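PDB 3PT5: NANS (YJHS), A 9-O-acetyl N-acetylneuraminic acid esterase from Escherichia coli O157:H7 EDL933, which probably hydrolyses the 9-O-acetyl group of 9-O-acetyl-N-acetylneuraminic acid, an alternative sialic acid on which the bacterium can grow. Local coordinates for residues L108-K113 with D324-A329; H206-V211 with Q258-A263; N280-D285 with A307-H312; L125-C130 with V168-A173. All coordinates share one frame; numbering follows the deposited sequence.

Contacts 1, 2 and 4 lie around the mixed sheet of an alpha/beta/alpha sandwich. Contact 1 pairs two helices on one face. Contact 4 packs a helix on the other face, where the helix of contact 2 also lies. Contacts 1 and 4 touch on the contact 1 face of strand 122-130: Ala-111 CB is 4.3 Å from Ile-126 CG1. Contact 2 is centred about 20 Å from contact 4. Contact 3 joins two loop segments at the probable active site, where His-312 touches Ser-30. Its centre is about 23, 30 and 29 Å from the centres of contacts 1, 2 and 4. Contacts 3 and 4 lie on opposite sides of the chain's centre.

Contact 1: L108-K113 with D324-A329; sequences LHIARK and DRFVEA
The polar part of this helix pair is a salt bridge between Lys-113 and Asp-324. Beyond CG the lysine chain is extended, so it reaches across to the other helix. Its NZ lies 2.6 Å from Asp-324 OD1. The ammonium meets this oxygen from above the carboxylate plane, 54° out of it. NZ also bonds to Ser-323 OG, next to Asp-324, and to Arg-319 O, about a turn earlier on helix 315-335. Three oxygens thus hold the ammonium, and its charge should help to neutralise the aspartate.

The apolar part centres on Val-327, which points at segment 108-113. With CG1 anti to the backbone N (chi1 171°), CG2 is the methyl that leads into the gap. Val-327 CG2 rests 3.7 Å from Lys-113 CB, and 3.8 Å from Ile-110 CG2. Val-327 CG2 also lies 3.4 Å from the backbone oxygen Ile-110 O. The other branch of Ile-110 runs out to Phe-326, where CD1 comes 3.9 Å from Phe-326 CB. The phenyl ring then turns away toward Cys-187, Met-189 and Val-268 of the sheet.

The axes approach to 9.0 Å and cross at -46°. Helix 107-114 leads into strand 122-130, while helix 315-335 is the last of the chain. Such helix pairs packed on a mainly parallel sheet form one outer layer of the alpha/beta/alpha sandwich of SGNH hydrolases.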
loop_
_atom_site.group_PDB
_atom_site.type_symbol
_atom_site.label_atom_id
_atom_site.label_comp_id
_atom_site.label_asym_id
_atom_site.label_seq_id
_atom_site.Cartn_x
_atom_site.Cartn_y
_atom_site.Cartn_z
ATOM N N LEU A 108 1.655 -6.913 -3.644
ATOM C CA LEU A 108 1.860 -8.280 -4.126
ATOM C C LEU A 108 3.342 -8.679 -4.090
ATOM O O LEU A 108 3.681 -9.802 -3.724
ATOM C CB LEU A 108 1.305 -8.449 -5.545
ATOM C CG LEU A 108 1.592 -9.787 -6.245
ATOM C CD1 LEU A 108 0.971 -10.951 -5.438
ATOM C CD2 LEU A 108 1.011 -9.763 -7.656
ATOM N N HIS A 109 4.206 -7.749 -4.478
ATOM C CA HIS A 109 5.641 -8.001 -4.601
ATOM C C HIS A 109 6.334 -8.067 -3.268
ATOM O O HIS A 109 7.256 -8.864 -3.097
ATOM C CB HIS A 109 6.230 -6.932 -5.497
ATOM C CG HIS A 109 5.447 -6.775 -6.746
ATOM N ND1 HIS A 109 4.496 -5.790 -6.900
ATOM C CD2 HIS A 109 5.355 -7.566 -7.848
ATOM C CE1 HIS A 109 3.902 -5.940 -8.073
ATOM N NE2 HIS A 109 4.404 -7.006 -8.666
ATOM N N ILE A 110 5.840 -7.275 -2.318
ATOM C CA ILE A 110 6.285 -7.416 -0.909
ATOM C C ILE A 110 5.957 -8.815 -0.416
ATOM O O ILE A 110 6.850 -9.550 0.014
ATOM C CB ILE A 110 5.695 -6.324 -0.018
ATOM C CG1 ILE A 110 6.289 -4.993 -0.471
ATOM C CG2 ILE A 110 6.005 -6.612 1.461
ATOM C CD1 ILE A 110 5.563 -3.750 0.105
ATOM N N ALA A 111 4.694 -9.208 -0.569
ATOM C CA ALA A 111 4.239 -10.523 -0.180
ATOM C C ALA A 111 5.041 -11.652 -0.852
ATOM O O ALA A 111 5.455 -12.604 -0.161
ATOM C CB ALA A 111 2.747 -10.644 -0.466
ATOM N N ARG A 112 5.255 -11.572 -2.166
ATOM C CA ARG A 112 5.976 -12.626 -2.871
ATOM C C ARG A 112 7.405 -12.713 -2.363
ATOM O O ARG A 112 7.926 -13.803 -2.184
ATOM C CB ARG A 112 5.945 -12.431 -4.394
ATOM C CG ARG A 112 6.837 -13.432 -5.145
ATOM C CD ARG A 112 6.816 -13.175 -6.649
ATOM N NE ARG A 112 5.919 -14.125 -7.302
ATOM C CZ ARG A 112 4.607 -13.969 -7.427
ATOM N NH1 ARG A 112 4.011 -12.868 -6.974
ATOM N NH2 ARG A 112 3.898 -14.921 -8.020
ATOM N N LYS A 113 8.014 -11.563 -2.071
ATOM C CA LYS A 113 9.413 -11.574 -1.617
ATOM C C LYS A 113 9.586 -12.038 -0.165
ATOM O O LYS A 113 10.664 -12.504 0.209
ATOM C CB LYS A 113 10.089 -10.222 -1.883
ATOM C CG LYS A 113 10.285 -9.969 -3.378
ATOM C CD LYS A 113 10.728 -8.516 -3.662
ATOM C CE LYS A 113 10.780 -8.252 -5.184
ATOM N NZ LYS A 113 11.300 -6.887 -5.416
ATOM N N ASP A 324 11.656 -4.450 -2.646
ATOM C CA ASP A 324 12.929 -4.912 -2.063
ATOM C C ASP A 324 13.173 -4.256 -0.723
ATOM O O ASP A 324 13.520 -4.929 0.239
ATOM C CB ASP A 324 14.117 -4.578 -2.970
ATOM C CG ASP A 324 14.226 -5.485 -4.167
ATOM O OD1 ASP A 324 13.585 -6.549 -4.205
ATOM O OD2 ASP A 324 15.003 -5.117 -5.100
ATOM N N ARG A 325 12.985 -2.933 -0.661
ATOM C CA ARG A 325 13.428 -2.188 0.526
ATOM C C ARG A 325 12.478 -2.449 1.695
ATOM O O ARG A 325 12.915 -2.560 2.858
ATOM C CB ARG A 325 13.558 -0.696 0.199
ATOM C CG ARG A 325 14.743 -0.371 -0.675
ATOM C CD ARG A 325 16.077 -0.575 0.102
ATOM N NE ARG A 325 16.460 0.623 0.860
ATOM C CZ ARG A 325 17.372 0.685 1.842
ATOM N NH1 ARG A 325 17.983 -0.399 2.292
ATOM N NH2 ARG A 325 17.637 1.858 2.411
ATOM N N PHE A 326 11.179 -2.559 1.418
ATOM C CA PHE A 326 10.261 -2.957 2.498
ATOM C C PHE A 326 10.580 -4.323 3.045
ATOM O O PHE A 326 10.592 -4.491 4.259
ATOM C CB PHE A 326 8.797 -2.931 2.048
ATOM C CG PHE A 326 8.179 -1.564 2.157
ATOM C CD1 PHE A 326 8.039 -0.757 1.029
ATOM C CD2 PHE A 326 7.754 -1.088 3.395
ATOM C CE1 PHE A 326 7.503 0.533 1.135
ATOM C CE2 PHE A 326 7.212 0.204 3.500
ATOM C CZ PHE A 326 7.107 1.007 2.369
ATOM N N VAL A 327 10.800 -5.297 2.153
ATOM C CA VAL A 327 11.080 -6.652 2.592
ATOM C C VAL A 327 12.388 -6.691 3.408
ATOM O O VAL A 327 12.445 -7.357 4.441
ATOM C CB VAL A 327 11.061 -7.663 1.419
ATOM C CG1 VAL A 327 11.581 -9.033 1.843
ATOM C CG2 VAL A 327 9.605 -7.738 0.853
ATOM N N GLU A 328 13.417 -5.984 2.960
ATOM C CA GLU A 328 14.665 -5.902 3.745
ATOM C C GLU A 328 14.358 -5.372 5.168
ATOM O O GLU A 328 14.870 -5.896 6.172
ATOM C CB GLU A 328 15.656 -4.951 3.079
ATOM C CG GLU A 328 16.260 -5.378 1.753
ATOM C CD GLU A 328 16.905 -4.173 1.032
ATOM O OE1 GLU A 328 17.427 -3.270 1.745
ATOM O OE2 GLU A 328 16.860 -4.113 -0.234
ATOM N N ALA A 329 13.552 -4.310 5.254
ATOM C CA ALA A 329 13.225 -3.713 6.550
ATOM C C ALA A 329 12.393 -4.609 7.460
ATOM O O ALA A 329 12.602 -4.649 8.690
ATOM C CB ALA A 329 12.576 -2.336 6.365
#

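Contact 2: H206-V211 with Q258-A263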
loop_
_atom_site.group_PDB
_atom_site.type_symbol
_atom_site.label_atom_id
_atom_site.label_comp_id
_atom_site.label_asym_id
_atom_site.label_seq_id
_atom_site.Cartn_x
_atom_site.Cartn_y
_atom_site.Cartn_z
ATOM N N HIS A 206 -0.464 14.718 14.241
ATOM C CA HIS A 206 -1.631 13.953 13.781
ATOM C C HIS A 206 -1.272 12.504 13.533
ATOM O O HIS A 206 -1.997 11.596 13.956
ATOM C CB HIS A 206 -2.257 14.536 12.503
ATOM C CG HIS A 206 -3.041 15.790 12.728
ATOM N ND1 HIS A 206 -3.032 16.845 11.839
ATOM C CD2 HIS A 206 -3.845 16.167 13.749
ATOM C CE1 HIS A 206 -3.801 17.815 12.299
ATOM N NE2 HIS A 206 -4.304 17.432 13.459
ATOM N N PHE A 207 -0.157 12.294 12.832
ATOM C CA PHE A 207 0.350 10.947 12.567
ATOM C C PHE A 207 0.675 10.205 13.870
ATOM O O PHE A 207 0.220 9.070 14.068
ATOM C CB PHE A 207 1.590 11.011 11.667
ATOM C CG PHE A 207 2.259 9.674 11.473
ATOM C CD1 PHE A 207 1.702 8.718 10.614
ATOM C CD2 PHE A 207 3.411 9.347 12.178
ATOM C CE1 PHE A 207 2.316 7.483 10.450
ATOM C CE2 PHE A 207 4.034 8.069 12.026
ATOM C CZ PHE A 207 3.490 7.161 11.163
ATOM N N ASN A 208 1.432 10.853 14.756
ATOM C CA ASN A 208 1.807 10.206 16.017
ATOM C C ASN A 208 0.589 9.820 16.814
ATOM O O ASN A 208 0.537 8.732 17.360
ATOM C CB ASN A 208 2.706 11.091 16.860
ATOM C CG ASN A 208 4.122 11.164 16.332
ATOM O OD1 ASN A 208 4.398 10.871 15.160
ATOM N ND2 ASN A 208 5.044 11.528 17.206
ATOM N N HIS A 209 -0.413 10.698 16.864
ATOM C CA HIS A 209 -1.619 10.394 17.616
ATOM C C HIS A 209 -2.375 9.200 17.045
ATOM O O HIS A 209 -2.936 8.374 17.777
ATOM C CB HIS A 209 -2.509 11.638 17.702
ATOM C CG HIS A 209 -1.955 12.700 18.604
ATOM N ND1 HIS A 209 -2.243 14.040 18.446
ATOM C CD2 HIS A 209 -1.139 12.615 19.683
ATOM C CE1 HIS A 209 -1.619 14.737 19.382
ATOM N NE2 HIS A 209 -0.948 13.897 20.149
ATOM N N MET A 210 -2.371 9.085 15.720
ATOM C CA MET A 210 -3.035 7.960 15.068
ATOM C C MET A 210 -2.316 6.637 15.304
ATOM O O MET A 210 -2.938 5.587 15.490
ATOM C CB MET A 210 -3.194 8.227 13.575
ATOM C CG MET A 210 -4.257 7.373 12.988
ATOM S SD MET A 210 -4.491 7.523 11.201
ATOM C CE MET A 210 -3.031 6.685 10.594
ATOM N N VAL A 211 -0.993 6.679 15.264
ATOM C CA VAL A 211 -0.212 5.485 15.581
ATOM C C VAL A 211 -0.455 5.057 17.036
ATOM O O VAL A 211 -0.658 3.888 17.295
ATOM C CB VAL A 211 1.274 5.701 15.352
ATOM C CG1 VAL A 211 2.037 4.490 15.796
ATOM C CG2 VAL A 211 1.558 5.985 13.881
ATOM N N GLN A 258 11.639 9.488 10.483
ATOM C CA GLN A 258 13.040 9.118 10.715
ATOM C C GLN A 258 13.499 9.463 12.130
ATOM O O GLN A 258 14.460 8.882 12.647
ATOM C CB GLN A 258 13.939 9.877 9.731
ATOM C CG GLN A 258 13.672 9.576 8.283
ATOM C CD GLN A 258 14.282 10.592 7.321
ATOM O OE1 GLN A 258 15.500 10.763 7.268
ATOM N NE2 GLN A 258 13.427 11.239 6.521
ATOM N N ASN A 259 12.845 10.446 12.739
ATOM C CA ASN A 259 13.198 10.908 14.077
ATOM C C ASN A 259 11.995 10.900 15.006
ATOM O O ASN A 259 11.843 11.781 15.856
ATOM C CB ASN A 259 13.793 12.321 14.005
ATOM C CG ASN A 259 15.055 12.370 13.187
ATOM O OD1 ASN A 259 16.024 11.668 13.470
ATOM N ND2 ASN A 259 15.047 13.199 12.138
ATOM N N ASN A 260 11.163 9.875 14.884
ATOM C CA ASN A 260 9.935 9.823 15.654
ATOM C C ASN A 260 10.167 9.573 17.155
ATOM O O ASN A 260 11.094 8.849 17.528
ATOM C CB ASN A 260 9.021 8.754 15.071
ATOM C CG ASN A 260 7.580 9.046 15.328
ATOM O OD1 ASN A 260 7.071 8.767 16.402
ATOM N ND2 ASN A 260 6.920 9.657 14.364
ATOM N N ILE A 261 9.308 10.147 17.997
ATOM C CA ILE A 261 9.372 9.915 19.445
ATOM C C ILE A 261 8.818 8.544 19.827
ATOM O O ILE A 261 9.173 7.992 20.864
ATOM C CB ILE A 261 8.671 11.031 20.270
ATOM C CG1 ILE A 261 7.216 11.218 19.843
ATOM C CG2 ILE A 261 9.439 12.341 20.142
ATOM C CD1 ILE A 261 6.193 10.555 20.746
ATOM N N LEU A 262 7.988 7.966 18.961
ATOM C CA LEU A 262 7.420 6.652 19.227
ATOM C C LEU A 262 8.366 5.500 18.865
ATOM O O LEU A 262 9.225 5.624 17.978
ATOM C CB LEU A 262 6.105 6.478 18.460
ATOM C CG LEU A 262 4.996 7.489 18.741
ATOM C CD1 LEU A 262 3.814 7.336 17.780
ATOM C CD2 LEU A 262 4.545 7.386 20.203
ATOM N N ALA A 263 8.201 4.376 19.556
ATOM C CA ALA A 263 9.008 3.188 19.290
ATOM C C ALA A 263 8.596 2.556 17.952
ATOM O O ALA A 263 7.425 2.612 17.558
ATOM C CB ALA A 263 8.819 2.171 20.425
HETATM O O HOH W 1 7.814 12.213 16.743
#
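Two asparagine torsions set up the contact. Asn-208 holds CG anti to its carbonyl carbon (chi1 -75°), which sends the amide out from the helix. Asn-260 holds CG anti to its backbone N (chi1 -153°), which sends its amide back toward the helix. The two groups meet tip to tip. Asn-260 ND2 donates to Asn-208 OD1 at 2.9 Å. The bond is fairly straight, 160° at the hydrogen, although the donor sits above the carbonyl plane of Asn-208.

The other end of each amide is also in use. Asn-260 OD1 accepts from Leu-262 N at 2.8 Å, in the carbonyl plane and on a lone pair. This is an Asx turn, and it fixes the rotation of the Asn-260 amide. Asn-208 ND2 donates to water 1, 2.9 Å away. The same water accepts from Ile-261 N, so it ties the side chain to the loop backbone. Asn-256 adds a further link, since it bonds to both Asn-208 OD1 and Asn-260 ND2.

Apolar groups pack beside this network. Leu-262 CD1 lies 3.6 Å from the backbone oxygen Asn-208 O and 3.9 Å from Val-211 CB. Ile-261 crosses Asn-208 obliquely, with CG1 3.4 Å from Asn-208 ND2. Asn-260 ND2 also stands at the edge of the Phe-207 ring, 4.0 Å from CE2.

The contact lays the loop between helix 247-253 and strand 265-268 along helix 203-218. Beneath it, Phe-207 and Val-211 pack on strands 233-236 and 265-268, and the Phe-207 ring meets Trp-188 of strand 182-189.

Contact 3: N280-D285 with A307-H312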
loop_
_atom_site.group_PDB
_atom_site.type_symbol
_atom_site.label_atom_id
_atom_site.label_comp_id
_atom_site.label_asym_id
_atom_site.label_seq_id
_atom_site.Cartn_x
_atom_site.Cartn_y
_atom_site.Cartn_z
ATOM N N ASN A 280 6.294 7.341 -12.817
ATOM C CA ASN A 280 5.533 7.275 -14.062
ATOM C C ASN A 280 5.928 8.312 -15.117
ATOM O O ASN A 280 5.364 8.300 -16.225
ATOM C CB ASN A 280 4.031 7.404 -13.795
ATOM C CG ASN A 280 3.435 6.180 -13.142
ATOM O OD1 ASN A 280 3.836 5.041 -13.429
ATOM N ND2 ASN A 280 2.411 6.404 -12.304
ATOM N N ALA A 281 6.880 9.204 -14.837
ATOM C CA ALA A 281 7.372 10.095 -15.900
ATOM C C ALA A 281 7.820 9.194 -17.072
ATOM O O ALA A 281 8.555 8.249 -16.855
ATOM C CB ALA A 281 8.540 10.903 -15.411
ATOM N N PRO A 282 7.316 9.457 -18.305
ATOM C CA PRO A 282 7.581 8.483 -19.382
ATOM C C PRO A 282 9.046 8.104 -19.555
ATOM O O PRO A 282 9.367 6.921 -19.783
ATOM C CB PRO A 282 7.057 9.214 -20.610
ATOM C CG PRO A 282 5.836 9.913 -20.067
ATOM C CD PRO A 282 6.271 10.414 -18.695
ATOM N N ASP A 283 9.928 9.094 -19.424
ATOM C CA ASP A 283 11.372 8.863 -19.567
ATOM C C ASP A 283 11.939 7.962 -18.453
ATOM O O ASP A 283 13.010 7.342 -18.604
ATOM C CB ASP A 283 12.079 10.223 -19.583
ATOM C CG ASP A 283 11.726 11.076 -18.358
ATOM O OD1 ASP A 283 10.643 11.711 -18.344
ATOM O OD2 ASP A 283 12.528 11.116 -17.407
ATOM N N GLU A 284 11.199 7.840 -17.346
ATOM C CA GLU A 284 11.677 7.042 -16.215
ATOM C C GLU A 284 11.154 5.611 -16.180
ATOM O O GLU A 284 11.570 4.824 -15.321
ATOM C CB GLU A 284 11.403 7.770 -14.892
ATOM C CG GLU A 284 12.031 9.135 -14.891
ATOM C CD GLU A 284 11.965 9.855 -13.558
ATOM O OE1 GLU A 284 11.177 9.465 -12.663
ATOM O OE2 GLU A 284 12.714 10.842 -13.419
ATOM N N ASP A 285 10.261 5.270 -17.113
ATOM C CA ASP A 285 9.598 3.972 -17.085
ATOM C C ASP A 285 9.716 3.308 -18.464
ATOM O O ASP A 285 8.714 3.137 -19.178
ATOM C CB ASP A 285 8.139 4.168 -16.662
ATOM C CG ASP A 285 7.392 2.865 -16.451
ATOM O OD1 ASP A 285 7.991 1.816 -16.090
ATOM O OD2 ASP A 285 6.172 2.923 -16.694
ATOM N N ALA A 307 -2.425 14.006 -14.023
ATOM C CA ALA A 307 -1.653 14.730 -15.017
ATOM C C ALA A 307 -0.171 14.891 -14.647
ATOM O O ALA A 307 0.696 14.853 -15.520
ATOM C CB ALA A 307 -2.308 16.086 -15.335
ATOM N N LEU A 308 0.120 15.043 -13.350
ATOM C CA LEU A 308 1.497 15.067 -12.839
ATOM C C LEU A 308 2.069 13.656 -12.819
ATOM O O LEU A 308 1.726 12.869 -11.944
ATOM C CB LEU A 308 1.520 15.642 -11.411
ATOM C CG LEU A 308 1.358 17.159 -11.253
ATOM C CD1 LEU A 308 1.216 17.553 -9.775
ATOM C CD2 LEU A 308 2.521 17.926 -11.903
ATOM N N ARG A 309 2.929 13.336 -13.767
ATOM C CA ARG A 309 3.383 11.936 -13.935
ATOM C C ARG A 309 4.355 11.500 -12.849
ATOM O O ARG A 309 4.269 10.373 -12.355
ATOM C CB ARG A 309 4.024 11.721 -15.319
ATOM C CG ARG A 309 3.250 12.350 -16.521
ATOM C CD ARG A 309 1.790 11.865 -16.613
ATOM N NE ARG A 309 1.660 10.410 -16.846
ATOM C CZ ARG A 309 1.977 9.789 -17.994
ATOM N NH1 ARG A 309 2.500 10.475 -19.009
ATOM N NH2 ARG A 309 1.799 8.477 -18.116
ATOM N N SER A 310 5.269 12.399 -12.499
ATOM C CA SER A 310 6.379 12.137 -11.568
ATOM C C SER A 310 5.936 12.049 -10.096
ATOM O O SER A 310 6.740 11.756 -9.205
ATOM C CB SER A 310 7.454 13.238 -11.712
ATOM O OG SER A 310 6.859 14.504 -11.459
ATOM N N SER A 311 4.651 12.233 -9.842
ATOM C CA SER A 311 4.175 12.191 -8.482
ATOM C C SER A 311 3.983 10.780 -7.916
ATOM O O SER A 311 3.806 10.620 -6.684
ATOM C CB SER A 311 2.865 12.974 -8.374
ATOM O OG SER A 311 1.875 12.385 -9.208
ATOM N N HIS A 312 3.991 9.785 -8.801
ATOM C CA HIS A 312 3.856 8.392 -8.385
ATOM C C HIS A 312 4.957 7.485 -8.904
ATOM O O HIS A 312 5.473 7.667 -10.032
ATOM C CB HIS A 312 2.534 7.800 -8.846
ATOM C CG HIS A 312 1.389 8.701 -8.637
ATOM N ND1 HIS A 312 0.687 9.449 -9.514
ATOM C CD2 HIS A 312 0.804 8.878 -7.402
ATOM C CE1 HIS A 312 -0.294 10.080 -8.797
ATOM N NE2 HIS A 312 -0.195 9.733 -7.527
HETATM O O HOH W 2 1.770 9.269 -12.140
#
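The two loop segments are joined by a backbone hydrogen bond from Asn-280 N to His-312 O, 2.9 Å long and nearly along the C=O axis (163°), and they come closest at Ala-281 and Arg-309, whose CA atoms are 4.8 Å apart. Just beyond this point segment 280-285 enters a short 3-10 turn at Pro-282.

Asn-280 lies against the turn formed by the other loop. Its CB touches Arg-309 O at 3.3 Å. Its ND2 donates to water 2 at 2.9 Å and also to Tyr-35 O, while OD1 accepts from Glu-37 N. Water 2 donates to Arg-309 O at 2.7 Å. Water 2 also bonds to His-312 ND1 at 2.8 Å, lying at the edge of the imidazole in the ring plane. One water thus links the amide, a backbone carbonyl and the imidazole.

His-312 lies in the loop that leads to the last helix, 315-335, and its side chain touches Ser-30. In SGNH hydrolases the nucleophilic serine lies in a conserved GDS-type sequence just after the first strand. Here that sequence is GQSN and Ser-30 fits the position, so His-312 is probably its catalytic partner.

Arg-309 folds over the other segment. Bends at chi2 (-56°) and chi3 (-63°) curl the chain, and the guanidinium passes over Asn-280 O, which lies off centre above one face. Arg-309 NH1 comes 3.5 Å from Pro-282 CG. NH2 forms a salt bridge with Glu-37 OE1. Within the turn, Ser-311 OG donates to Leu-308 O at 2.8 Å.

Contact 4: L125-C130 with V168-A173; sequences LIVPCC and VSRTRA
Pro-128 O is held by three donors. Arg-170 NH2 donates to Pro-128 O at 3.0 Å, in the carbonyl plane and on a lone pair. Arg-170 NE adds a weak bond to Pro-128 O at 3.3 Å with an N-H...O angle of 133°. The third donor is Arg-57 NH1.

The pair belongs to a beta-alpha-beta crossover. Strand 122-130 is followed by helix 162-176, which returns over the sheet at 174° to the strand and leads to the parallel strand 182-189. Strand 20-28 lies between the two strands.

Arg-170 points from the helix to the sheet. Its chain bends at chi3 (72°), and this turns the guanidinium edge toward the strand backbone. Besides Pro-128 O, NH2 bonds to Leu-55 O, and NH1 bonds to Ala-56 O. The buried charge is thus met largely by backbone carbonyls; Asp-166 makes only a long, weak ion pair with NE. Arg-57 brings a like charge close by, which may make that environment less favourable.

The guanidinium also touches its neighbours on the strand. Arg-170 crosses the proline ring at about a right angle, with NH2 3.4 Å from Pro-128 CD. Cys-129 SG lies at the edge of the group, in its plane, 3.6 Å from Arg-170 NE. Nearer the helix axis the packing is tight: Val-127 CG1, anti to its own backbone N, presses on Arg-170 CB at 3.4 Å.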
loop_
_atom_site.group_PDB
_atom_site.type_symbol
_atom_site.label_atom_id
_atom_site.label_comp_id
_atom_site.label_asym_id
_atom_site.label_seq_id
_atom_site.Cartn_x
_atom_site.Cartn_y
_atom_site.Cartn_z
ATOM N N LEU A 125 -1.110 -12.603 4.351
ATOM C CA LEU A 125 -2.426 -11.958 4.254
ATOM C C LEU A 125 -2.214 -10.468 4.323
ATOM O O LEU A 125 -1.848 -9.933 5.359
ATOM C CB LEU A 125 -3.383 -12.386 5.376
ATOM C CG LEU A 125 -4.781 -11.740 5.381
ATOM C CD1 LEU A 125 -5.522 -11.996 4.080
ATOM C CD2 LEU A 125 -5.596 -12.204 6.591
ATOM N N ILE A 126 -2.424 -9.791 3.192
ATOM C CA ILE A 126 -2.284 -8.333 3.151
ATOM C C ILE A 126 -3.638 -7.689 3.487
ATOM O O ILE A 126 -4.682 -8.181 3.058
ATOM C CB ILE A 126 -1.820 -7.886 1.732
ATOM C CG1 ILE A 126 -0.408 -8.431 1.421
ATOM C CG2 ILE A 126 -1.896 -6.372 1.536
ATOM C CD1 ILE A 126 0.643 -8.276 2.479
ATOM N N VAL A 127 -3.593 -6.614 4.270
ATOM C CA VAL A 127 -4.775 -5.840 4.640
ATOM C C VAL A 127 -4.673 -4.437 3.958
ATOM O O VAL A 127 -4.053 -3.538 4.488
ATOM C CB VAL A 127 -4.946 -5.721 6.196
ATOM C CG1 VAL A 127 -6.250 -4.987 6.561
ATOM C CG2 VAL A 127 -4.912 -7.113 6.852
ATOM N N PRO A 128 -5.265 -4.298 2.743
ATOM C CA PRO A 128 -5.098 -3.057 1.991
ATOM C C PRO A 128 -6.083 -1.990 2.459
ATOM O O PRO A 128 -7.310 -2.176 2.363
ATOM C CB PRO A 128 -5.291 -3.495 0.519
ATOM C CG PRO A 128 -6.068 -4.753 0.590
ATOM C CD PRO A 128 -5.972 -5.334 1.969
ATOM N N CYS A 129 -5.512 -0.891 2.962
ATOM C CA CYS A 129 -6.277 0.247 3.489
ATOM C C CYS A 129 -5.774 1.593 2.988
ATOM O O CYS A 129 -5.599 2.497 3.787
ATOM C CB CYS A 129 -6.274 0.221 5.025
ATOM S SG CYS A 129 -6.865 -1.321 5.737
ATOM N N CYS A 130 -5.523 1.703 1.678
ATOM C CA CYS A 130 -4.996 2.944 1.112
ATOM C C CYS A 130 -6.063 3.732 0.389
ATOM O O CYS A 130 -7.057 3.176 -0.088
ATOM C CB CYS A 130 -3.880 2.630 0.125
ATOM S SG CYS A 130 -2.586 1.549 0.745
ATOM N N VAL A 168 -8.143 0.076 11.423
ATOM C CA VAL A 168 -8.218 -0.694 12.679
ATOM C C VAL A 168 -9.139 -1.905 12.537
ATOM O O VAL A 168 -8.762 -3.030 12.886
ATOM C CB VAL A 168 -8.615 0.226 13.873
ATOM C CG1 VAL A 168 -9.144 -0.588 15.085
ATOM C CG2 VAL A 168 -7.434 1.031 14.301
ATOM N N SER A 169 -10.320 -1.680 11.967
ATOM C CA SER A 169 -11.325 -2.718 11.826
ATOM C C SER A 169 -10.871 -3.864 10.930
ATOM O O SER A 169 -11.073 -5.043 11.284
ATOM C CB SER A 169 -12.655 -2.108 11.367
ATOM O OG SER A 169 -13.205 -2.849 10.292
ATOM N N ARG A 170 -10.214 -3.542 9.811
ATOM C CA ARG A 170 -9.705 -4.571 8.905
ATOM C C ARG A 170 -8.493 -5.316 9.473
ATOM O O ARG A 170 -8.368 -6.508 9.271
ATOM C CB ARG A 170 -9.371 -3.976 7.537
ATOM C CG ARG A 170 -10.593 -3.784 6.725
ATOM C CD ARG A 170 -10.378 -2.879 5.573
ATOM N NE ARG A 170 -9.590 -3.380 4.450
ATOM C CZ ARG A 170 -9.987 -4.270 3.550
ATOM N NH1 ARG A 170 -11.120 -4.971 3.697
ATOM N NH2 ARG A 170 -9.210 -4.509 2.522
ATOM N N THR A 171 -7.607 -4.605 10.166
ATOM C CA THR A 171 -6.463 -5.263 10.803
ATOM C C THR A 171 -6.937 -6.240 11.876
ATOM O O THR A 171 -6.449 -7.385 11.952
ATOM C CB THR A 171 -5.478 -4.236 11.383
ATOM O OG1 THR A 171 -4.973 -3.442 10.309
ATOM C CG2 THR A 171 -4.289 -4.923 12.088
ATOM N N ARG A 172 -7.907 -5.797 12.678
ATOM C CA ARG A 172 -8.466 -6.661 13.725
ATOM C C ARG A 172 -9.113 -7.875 13.094
ATOM O O ARG A 172 -8.912 -8.978 13.573
ATOM C CB ARG A 172 -9.531 -5.921 14.515
ATOM C CG ARG A 172 -9.030 -5.044 15.601
ATOM C CD ARG A 172 -10.230 -4.313 16.195
ATOM N NE ARG A 172 -9.898 -3.625 17.435
ATOM C CZ ARG A 172 -10.505 -2.527 17.880
ATOM N NH1 ARG A 172 -11.491 -1.968 17.181
ATOM N NH2 ARG A 172 -10.122 -1.992 19.036
ATOM N N ALA A 173 -9.870 -7.673 12.011
ATOM C CA ALA A 173 -10.598 -8.747 11.336
ATOM C C ALA A 173 -9.625 -9.795 10.845
ATOM O O ALA A 173 -9.906 -10.994 10.895
ATOM C CB ALA A 173 -11.425 -8.206 10.155
#